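PDB 5OJ3: photosystem II stability/assembly factor HCF136, chloroplastic from Cyanidioschyzon merolae, which is probably essential for photosystem II biogenesis, being required to assemble an early intermediate that contains D2 and cytochrome b559. Local coordinates for residues T310-A316 with W329-R333; Y364-D368 with A379-G383; G290-L294 with T304-R308; M356-K360 with G393-R397. All coordinates share one frame; numbering follows the deposited sequence.

Interaction 1: residues T310-A316 with W329-R333; sequences TSRRISA and WETIR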
# COMPACT_ATOMS: atom_id res chain seq x y z
N THR A 310 17.85 6.28 -10.54
CA THR A 310 18.73 5.13 -10.45
C THR A 310 19.23 4.67 -11.80
O THR A 310 18.66 4.96 -12.86
CB THR A 310 18.04 3.93 -9.79
OG1 THR A 310 16.73 3.73 -10.37
CG2 THR A 310 17.94 4.16 -8.30
N SER A 311 20.31 3.90 -11.71
CA SER A 311 20.67 3.02 -12.81
C SER A 311 19.54 2.02 -13.05
O SER A 311 18.99 1.91 -14.15
CB SER A 311 21.95 2.28 -12.45
OG SER A 311 21.87 1.79 -11.11
N ARG A 312 19.22 1.25 -12.02
CA ARG A 312 18.24 0.17 -12.04
C ARG A 312 16.80 0.70 -11.96
O ARG A 312 16.57 1.90 -11.87
CB ARG A 312 18.50 -0.79 -10.89
CG ARG A 312 19.86 -1.46 -11.07
CD ARG A 312 20.09 -2.50 -10.02
NE ARG A 312 20.61 -3.69 -10.66
CZ ARG A 312 19.87 -4.51 -11.41
NH1 ARG A 312 18.58 -4.28 -11.62
NH2 ARG A 312 20.42 -5.55 -11.98
N ARG A 313 15.84 -0.22 -11.98
CA ARG A 313 14.42 0.12 -11.96
C ARG A 313 13.84 -0.02 -10.56
O ARG A 313 14.41 -0.66 -9.68
CB ARG A 313 13.63 -0.78 -12.92
CG ARG A 313 14.20 -0.84 -14.32
CD ARG A 313 13.51 0.24 -15.13
NE ARG A 313 14.04 0.39 -16.49
CZ ARG A 313 13.53 -0.21 -17.56
NH1 ARG A 313 12.49 -1.02 -17.43
NH2 ARG A 313 14.06 0.00 -18.75
N ILE A 314 12.70 0.61 -10.35
CA ILE A 314 12.09 0.72 -9.03
C ILE A 314 11.15 -0.46 -8.83
O ILE A 314 10.48 -0.91 -9.77
CB ILE A 314 11.37 2.06 -8.89
CG1 ILE A 314 12.26 3.20 -9.38
CG2 ILE A 314 11.02 2.32 -7.45
CD1 ILE A 314 11.55 4.55 -9.41
N SER A 315 11.08 -0.97 -7.60
CA SER A 315 10.18 -2.07 -7.29
C SER A 315 9.01 -1.65 -6.41
O SER A 315 7.89 -2.14 -6.62
CB SER A 315 10.92 -3.20 -6.58
OG SER A 315 12.24 -3.32 -7.09
N ALA A 316 9.22 -0.77 -5.45
CA ALA A 316 8.20 -0.35 -4.51
C ALA A 316 8.35 1.14 -4.23
O ALA A 316 9.39 1.74 -4.49
CB ALA A 316 8.27 -1.15 -3.21
N TRP A 329 9.75 7.29 -0.01
CA TRP A 329 10.73 6.22 -0.04
C TRP A 329 10.54 5.41 -1.31
O TRP A 329 9.44 5.34 -1.86
CB TRP A 329 10.61 5.30 1.18
CG TRP A 329 9.28 4.59 1.29
CD1 TRP A 329 8.20 5.00 2.01
CD2 TRP A 329 8.91 3.36 0.66
NE1 TRP A 329 7.17 4.09 1.87
CE2 TRP A 329 7.59 3.08 1.04
CE3 TRP A 329 9.57 2.47 -0.20
CZ2 TRP A 329 6.91 1.94 0.60
CZ3 TRP A 329 8.90 1.34 -0.63
CH2 TRP A 329 7.58 1.09 -0.24
N GLU A 330 11.62 4.81 -1.78
CA GLU A 330 11.57 3.96 -2.96
C GLU A 330 12.44 2.74 -2.73
O GLU A 330 13.40 2.77 -1.96
CB GLU A 330 12.03 4.70 -4.23
CG GLU A 330 13.52 4.99 -4.28
CD GLU A 330 13.91 5.77 -5.52
OE1 GLU A 330 13.00 6.16 -6.29
OE2 GLU A 330 15.12 5.99 -5.74
N THR A 331 12.07 1.65 -3.40
CA THR A 331 12.84 0.42 -3.37
C THR A 331 13.29 0.08 -4.77
O THR A 331 12.47 -0.00 -5.69
CB THR A 331 12.00 -0.73 -2.81
OG1 THR A 331 11.92 -0.64 -1.39
CG2 THR A 331 12.61 -2.06 -3.22
N ILE A 332 14.58 -0.11 -4.94
CA ILE A 332 15.15 -0.40 -6.24
C ILE A 332 15.33 -1.91 -6.33
O ILE A 332 15.57 -2.58 -5.31
CB ILE A 332 16.47 0.37 -6.41
CG1 ILE A 332 16.31 1.87 -6.09
CG2 ILE A 332 16.96 0.27 -7.81
CD1 ILE A 332 15.11 2.56 -6.74
N ARG A 333 15.23 -2.46 -7.54
CA ARG A 333 15.42 -3.90 -7.66
C ARG A 333 16.87 -4.27 -7.34
O ARG A 333 17.81 -3.54 -7.65
CB ARG A 333 14.99 -4.41 -9.03
CG ARG A 333 13.48 -4.40 -9.13
CD ARG A 333 12.83 -5.07 -10.32
NE ARG A 333 12.91 -4.32 -11.57
CZ ARG A 333 11.99 -4.41 -12.52
NH1 ARG A 333 10.93 -5.19 -12.34
NH2 ARG A 333 12.10 -3.71 -13.64
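Thr331 O accepts two backbone N-H groups from the facing strand. Ser315 N lies 2.6 Å from Thr331 O, in a nearly straight bond (176° at the hydrogen), while Ala316 N reaches the same oxygen, Thr331 O, at 3.3 Å in a weak one. Two consecutive residues facing one identify a classic beta bulge, and the register slips by one between the pairs Ile314-Ile332 and Ala316-Thr331. Thr331 N returns a bond of 2.9 Å to Ala316 O. Beyond the bulge, Arg333 N bonds to Arg313 O at 2.9 Å.

These strands form the first hairpin of one blade in the seven-bladed beta-propeller, and on the next blade Ile366 touches Thr331 while Asp368 touches Trp329. Within the hairpin Ile332 is the apolar hub. Its chi1 of -51° sets CG1 beside the backbone N and CG2 anti to it, which carries CG1 and CD1 to Thr310 (tip to tip, Ile332 CG1 to Thr310 CG2 3.6 Å) and CG2 to Arg312 CB, 3.6 Å away. Ile332 CD1 also lies 3.9 Å from Ile314 CG1. Cut back to an alanine, this position would probably open a gap beside Thr310 and Ile314 and leave Arg312 CB without its apolar neighbour. At the other end of the contact, Ala316 CB sits at the edge of the Trp329 indole, 3.6 Å from Trp329 CZ3.

Interaction 2: residues Y364-D368 with A379-G383; sequences YGILD and AAVGG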
# COMPACT_ATOMS: atom_id res chain seq x y z
N TYR A 364 19.18 -9.42 -2.11
CA TYR A 364 17.74 -9.57 -1.95
C TYR A 364 17.04 -8.22 -2.05
O TYR A 364 17.54 -7.20 -1.56
CB TYR A 364 17.46 -10.22 -0.60
CG TYR A 364 17.89 -11.67 -0.57
CD1 TYR A 364 17.14 -12.65 -1.20
CD2 TYR A 364 19.07 -12.06 0.06
CE1 TYR A 364 17.53 -13.97 -1.19
CE2 TYR A 364 19.47 -13.38 0.08
CZ TYR A 364 18.69 -14.33 -0.55
OH TYR A 364 19.07 -15.65 -0.54
N GLY A 365 15.90 -8.21 -2.71
CA GLY A 365 15.16 -6.98 -2.92
C GLY A 365 14.25 -6.64 -1.76
O GLY A 365 13.70 -7.52 -1.09
N ILE A 366 14.09 -5.34 -1.51
CA ILE A 366 13.17 -4.87 -0.49
C ILE A 366 11.76 -4.99 -1.04
O ILE A 366 11.53 -4.80 -2.24
CB ILE A 366 13.48 -3.41 -0.09
CG1 ILE A 366 14.95 -3.24 0.31
CG2 ILE A 366 12.57 -2.96 1.05
CD1 ILE A 366 15.36 -4.04 1.51
N LEU A 367 10.81 -5.36 -0.18
CA LEU A 367 9.43 -5.53 -0.63
C LEU A 367 8.47 -4.49 -0.08
O LEU A 367 7.49 -4.16 -0.75
CB LEU A 367 8.93 -6.93 -0.26
CG LEU A 367 9.79 -8.07 -0.81
CD1 LEU A 367 9.48 -9.40 -0.14
CD2 LEU A 367 9.63 -8.18 -2.32
N ASP A 368 8.73 -3.95 1.12
CA ASP A 368 7.94 -2.85 1.65
C ASP A 368 8.69 -2.22 2.82
O ASP A 368 9.45 -2.90 3.52
CB ASP A 368 6.55 -3.31 2.09
CG ASP A 368 5.72 -2.17 2.68
OD1 ASP A 368 4.90 -2.43 3.59
OD2 ASP A 368 5.90 -1.02 2.24
N ALA A 379 11.64 -2.93 7.38
CA ALA A 379 11.58 -3.32 5.98
C ALA A 379 11.42 -4.83 5.86
O ALA A 379 11.97 -5.59 6.66
CB ALA A 379 12.83 -2.87 5.22
N ALA A 380 10.65 -5.25 4.85
CA ALA A 380 10.46 -6.66 4.53
C ALA A 380 11.27 -6.99 3.29
O ALA A 380 11.25 -6.24 2.31
CB ALA A 380 8.98 -6.98 4.31
N VAL A 381 11.98 -8.12 3.33
CA VAL A 381 12.98 -8.46 2.33
C VAL A 381 12.68 -9.83 1.73
O VAL A 381 12.02 -10.67 2.35
CB VAL A 381 14.40 -8.41 2.95
CG1 VAL A 381 15.46 -8.92 2.00
CG2 VAL A 381 14.73 -7.00 3.40
N GLY A 382 13.17 -10.04 0.50
CA GLY A 382 12.81 -11.21 -0.28
C GLY A 382 13.27 -12.53 0.30
O GLY A 382 12.67 -13.57 0.01
N GLY A 383 14.32 -12.51 1.11
CA GLY A 383 14.80 -13.73 1.73
C GLY A 383 13.95 -14.23 2.88
O GLY A 383 14.38 -15.14 3.60
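Ile366 and Val381 form a non-hydrogen-bonded pair in the first hairpin of a propeller blade, with both side chains on one face of its antiparallel sheet. A register shift of one residue between this pair and Asp368-Ala380 marks a beta bulge.

Three backbone bonds join the segments. Leu367 N reaches Ala380 O at 2.7 Å, and Ala380 N reaches Asp368 O at 3.0 Å. Where the strands run out, Gly382 N meets Gly365 O at 3.0 Å, with a more bent angle of 137° at the hydrogen. Asp368 OD1 accepts a hydrogen bond from Ile412 N, in strand 409-414 of the next blade.

Apolar contacts centre on Val381, whose chi1 of 173° turns its two methyls to different partners: CG1 lies 3.5 Å from Tyr364 CB, and CG2 3.6 Å from Ile366 CD1. Leu367 CD1 covers the backbone at Val381 C, 3.7 Å away; a serine in its place would probably leave the Val381-Gly382 peptide without that hydrocarbon cover.

The aromatic contact is a CH-pi interaction: Gly383 CA stands over one face of the Tyr364 ring, 4.2 Å from the ring centroid and 25° off the normal.

Interaction 3: residues G290-L294 with T304-R308; sequences GNFFL and TPHAR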
# COMPACT_ATOMS: atom_id res chain seq x y z
N GLY A 290 8.52 -0.19 -13.71
CA GLY A 290 9.40 0.53 -12.81
C GLY A 290 10.23 1.63 -13.44
O GLY A 290 11.20 2.08 -12.82
N ASN A 291 9.89 2.07 -14.65
CA ASN A 291 10.76 2.98 -15.39
C ASN A 291 10.75 4.38 -14.80
O ASN A 291 11.69 5.16 -15.02
CB ASN A 291 10.33 3.02 -16.85
CG ASN A 291 9.99 1.64 -17.39
OD1 ASN A 291 10.87 0.85 -17.70
ND2 ASN A 291 8.70 1.33 -17.43
N PHE A 292 9.70 4.72 -14.07
CA PHE A 292 9.53 6.02 -13.43
C PHE A 292 8.54 5.82 -12.29
O PHE A 292 8.27 4.68 -11.89
CB PHE A 292 9.07 7.07 -14.44
CG PHE A 292 7.79 6.71 -15.14
CD1 PHE A 292 7.80 5.90 -16.26
CD2 PHE A 292 6.57 7.18 -14.68
CE1 PHE A 292 6.63 5.56 -16.90
CE2 PHE A 292 5.40 6.84 -15.32
CZ PHE A 292 5.43 6.03 -16.43
N PHE A 293 8.01 6.91 -11.74
CA PHE A 293 6.89 6.80 -10.82
C PHE A 293 5.94 7.96 -11.07
O PHE A 293 6.26 8.94 -11.76
CB PHE A 293 7.36 6.73 -9.36
CG PHE A 293 8.04 7.97 -8.86
CD1 PHE A 293 9.38 8.19 -9.11
CD2 PHE A 293 7.34 8.89 -8.10
CE1 PHE A 293 10.01 9.32 -8.63
CE2 PHE A 293 7.97 10.03 -7.62
CZ PHE A 293 9.31 10.24 -7.89
N LEU A 294 4.74 7.85 -10.49
CA LEU A 294 3.65 8.78 -10.76
C LEU A 294 3.03 9.24 -9.45
O LEU A 294 2.98 8.49 -8.47
CB LEU A 294 2.56 8.13 -11.64
CG LEU A 294 2.96 7.72 -13.06
CD1 LEU A 294 2.30 6.40 -13.44
CD2 LEU A 294 2.58 8.81 -14.04
N THR A 304 1.24 13.21 -12.38
CA THR A 304 2.47 13.87 -12.78
C THR A 304 3.58 12.83 -12.80
O THR A 304 3.82 12.17 -11.78
CB THR A 304 2.81 15.00 -11.82
OG1 THR A 304 1.72 15.93 -11.77
CG2 THR A 304 4.06 15.73 -12.29
N PRO A 305 4.26 12.64 -13.94
CA PRO A 305 5.33 11.63 -14.00
C PRO A 305 6.69 12.21 -13.64
O PRO A 305 7.03 13.34 -13.98
CB PRO A 305 5.29 11.19 -15.46
CG PRO A 305 4.78 12.38 -16.20
CD PRO A 305 3.96 13.22 -15.25
N HIS A 306 7.48 11.39 -12.95
CA HIS A 306 8.79 11.79 -12.44
C HIS A 306 9.85 10.76 -12.82
O HIS A 306 9.62 9.56 -12.70
CB HIS A 306 8.73 11.95 -10.91
CG HIS A 306 7.60 12.81 -10.45
ND1 HIS A 306 7.74 14.15 -10.17
CD2 HIS A 306 6.30 12.51 -10.20
CE1 HIS A 306 6.58 14.64 -9.78
NE2 HIS A 306 5.69 13.67 -9.79
N ALA A 307 10.99 11.25 -13.29
CA ALA A 307 12.09 10.37 -13.66
C ALA A 307 12.71 9.72 -12.43
O ALA A 307 12.86 10.35 -11.38
CB ALA A 307 13.16 11.15 -14.43
N ARG A 308 13.04 8.43 -12.56
CA ARG A 308 13.72 7.74 -11.49
C ARG A 308 15.15 8.26 -11.35
O ARG A 308 15.71 8.90 -12.25
CB ARG A 308 13.70 6.22 -11.75
CG ARG A 308 14.31 5.76 -13.07
CD ARG A 308 14.29 4.24 -13.19
NE ARG A 308 14.25 3.79 -14.58
CZ ARG A 308 15.32 3.55 -15.32
NH1 ARG A 308 16.53 3.72 -14.81
NH2 ARG A 308 15.19 3.15 -16.58
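Phe293 and His306 face each other through a CH-pi contact, with His306 CB 3.8 Å from the centroid of the Phe293 ring and over its face, offset toward the rim. The two rings are nearly parallel, their planes 17° apart, but with centroids 5.1 Å apart they are displaced along their planes and barely overlap. Phe293 has chi1 66°, with CG between the backbone N and carbonyl carbon, which brings the ring to His306. Beneath these side chains their backbones form a hydrogen-bonded antiparallel pair: His306 N to Phe293 O is 3.0 Å, and Phe293 N to His306 O is 3.2 Å.

This pairing makes an outer hairpin of a propeller blade. On the opposite face of the sheet Leu294 CD2 lies 3.9 Å from Pro305 CB and also meets the edge of the Phe292 ring in its plane. Where the strands part, the extended Arg308 chain brings NE to Asn291 O at 2.9 Å, a weak bond because the angle at the hydrogen is 125°.

Farther out, His306 NE2 is hydrogen-bonded to Thr295 OG1, which helps fix the turn of the imidazole. Ile284 and Ile317 pack on Phe293, Ile262 and Pro287 touch Phe292, and Arg308 NH1 bonds weakly to Thr310 O.

Interaction 4: residues M356-K360 with G393-R397; sequences MVDSK and GKTWR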
# COMPACT_ATOMS: atom_id res chain seq x y z
N MET A 356 20.36 7.92 -1.58
CA MET A 356 20.49 6.47 -1.52
C MET A 356 21.16 6.04 -0.22
O MET A 356 22.02 6.74 0.32
CB MET A 356 21.27 5.94 -2.72
CG MET A 356 20.66 6.29 -4.07
SD MET A 356 19.06 5.47 -4.24
CE MET A 356 18.25 6.51 -5.45
N VAL A 357 20.75 4.87 0.26
CA VAL A 357 21.21 4.34 1.53
C VAL A 357 21.66 2.90 1.31
O VAL A 357 21.20 2.22 0.38
CB VAL A 357 20.08 4.44 2.59
CG1 VAL A 357 20.30 3.52 3.78
CG2 VAL A 357 19.91 5.88 3.04
N ASP A 358 22.56 2.42 2.16
CA ASP A 358 23.06 1.05 2.09
C ASP A 358 22.11 0.21 2.93
O ASP A 358 22.23 0.15 4.16
CB ASP A 358 24.50 0.98 2.58
CG ASP A 358 25.05 -0.44 2.61
OD1 ASP A 358 24.32 -1.39 2.25
OD2 ASP A 358 26.22 -0.61 3.01
N SER A 359 21.14 -0.43 2.26
CA SER A 359 20.16 -1.28 2.94
C SER A 359 20.81 -2.45 3.66
O SER A 359 20.26 -2.94 4.66
CB SER A 359 19.12 -1.78 1.95
OG SER A 359 19.72 -2.54 0.91
N LYS A 360 21.94 -2.95 3.15
CA LYS A 360 22.67 -4.09 3.72
C LYS A 360 21.90 -5.40 3.60
O LYS A 360 22.15 -6.35 4.34
CB LYS A 360 23.05 -3.83 5.18
CG LYS A 360 24.25 -2.90 5.36
CD LYS A 360 24.24 -2.28 6.73
CE LYS A 360 25.23 -2.89 7.69
NZ LYS A 360 24.73 -2.82 9.09
N GLY A 393 16.08 6.36 8.22
CA GLY A 393 16.42 5.28 7.31
C GLY A 393 17.88 5.29 6.93
O GLY A 393 18.24 4.91 5.81
N LYS A 394 18.74 5.74 7.84
CA LYS A 394 20.10 6.10 7.46
C LYS A 394 21.08 4.93 7.58
O LYS A 394 21.95 4.77 6.73
CB LYS A 394 20.55 7.30 8.29
CG LYS A 394 19.64 8.51 8.07
CD LYS A 394 19.76 9.10 6.67
CE LYS A 394 18.80 10.27 6.51
NZ LYS A 394 17.38 9.80 6.51
N THR A 395 20.95 4.10 8.62
CA THR A 395 21.76 2.89 8.78
C THR A 395 20.83 1.72 9.06
O THR A 395 19.87 1.86 9.83
CB THR A 395 22.80 3.02 9.91
OG1 THR A 395 22.13 3.21 11.16
CG2 THR A 395 23.74 4.19 9.64
N TRP A 396 21.12 0.57 8.47
CA TRP A 396 20.19 -0.55 8.49
C TRP A 396 20.84 -1.79 9.08
O TRP A 396 22.04 -2.02 8.91
CB TRP A 396 19.67 -0.84 7.09
CG TRP A 396 18.63 0.14 6.66
CD1 TRP A 396 18.85 1.34 6.06
CD2 TRP A 396 17.22 0.01 6.82
NE1 TRP A 396 17.65 1.97 5.83
CE2 TRP A 396 16.63 1.18 6.29
CE3 TRP A 396 16.39 -0.97 7.36
CZ2 TRP A 396 15.26 1.39 6.28
CZ3 TRP A 396 15.02 -0.76 7.35
CH2 TRP A 396 14.47 0.40 6.81
N ARG A 397 20.04 -2.58 9.79
CA ARG A 397 20.43 -3.84 10.40
C ARG A 397 19.43 -4.91 10.00
O ARG A 397 18.34 -4.61 9.52
CB ARG A 397 20.54 -3.67 11.91
CG ARG A 397 21.45 -2.49 12.31
CD ARG A 397 21.29 -2.10 13.77
NE ARG A 397 20.67 -3.16 14.56
CZ ARG A 397 19.81 -2.93 15.54
NH1 ARG A 397 19.46 -1.69 15.85
NH2 ARG A 397 19.30 -3.95 16.22
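Val357 and Trp396 make the close-packed half of this contact, their side chains crossing at about a right angle. With chi1 162°, Val357 CG1 stands anti to the backbone N and meets the indole at its edge, 3.5 Å from Trp396 CD1. The same methyl lies against the carbonyl oxygens of Gly393 and Lys394. Ser359 brings its backbone to the root of the indole, where Ser359 O is 3.3 Å from Trp396 CB. Inside its own segment the indole is steadied by a weak bond of 3.0 Å from Trp396 NE1 to Gly393 O, bent to 135° at the hydrogen.

The other half is polar and lies at the surface. One hydrogen bond joins the two segments there, from Lys360 NZ to Trp396 O at 2.8 Å, the donor standing nearly in line with the carbonyl (C=O...N 167°). The exposed lysine chain folds at chi3 and chi4 to reach this oxygen, and its backbone Lys360 N bonds weakly to Asp358 OD1.

Gly393, Thr395 and Trp396, with Ser389 and Asp391, fit the Ser-x-Asp-x-Gly-x-Thr-Trp pattern of an Asp box, consistent with the BNR-type family; Thr395 OG1 bonds to Asp391 OD2. The contact bridges two blades: Trp396 packs on Val377, Ala379, Tyr387 and Ser389 of its own blade, and on Leu337 in strand 336-340 of the preceding one, where Val357 touches Phe339.

Overall arrangement
Following the chain, interaction 3 comes first and closes a nine-residue connection in the outer part of one propeller blade. Interaction 1 follows in series, closing the first hairpin of the next blade; a probable hydrogen bond from Ile314 N to Gly290 O joins the two contacts. Interaction 4 then opens at 356-360 and closes only at 393-397, so interaction 2, the first hairpin of the following blade, is nested inside its loop. None cross. Ala316 packs on Leu367 between interactions 1 and 2, Ala379 on Trp396 between 2 and 4, and Met356 on Thr310 and Glu330 between 4 and 1. Three consecutive blades are thereby joined; interactions 2 and 3 stay about 12 Å apart (nearest atoms).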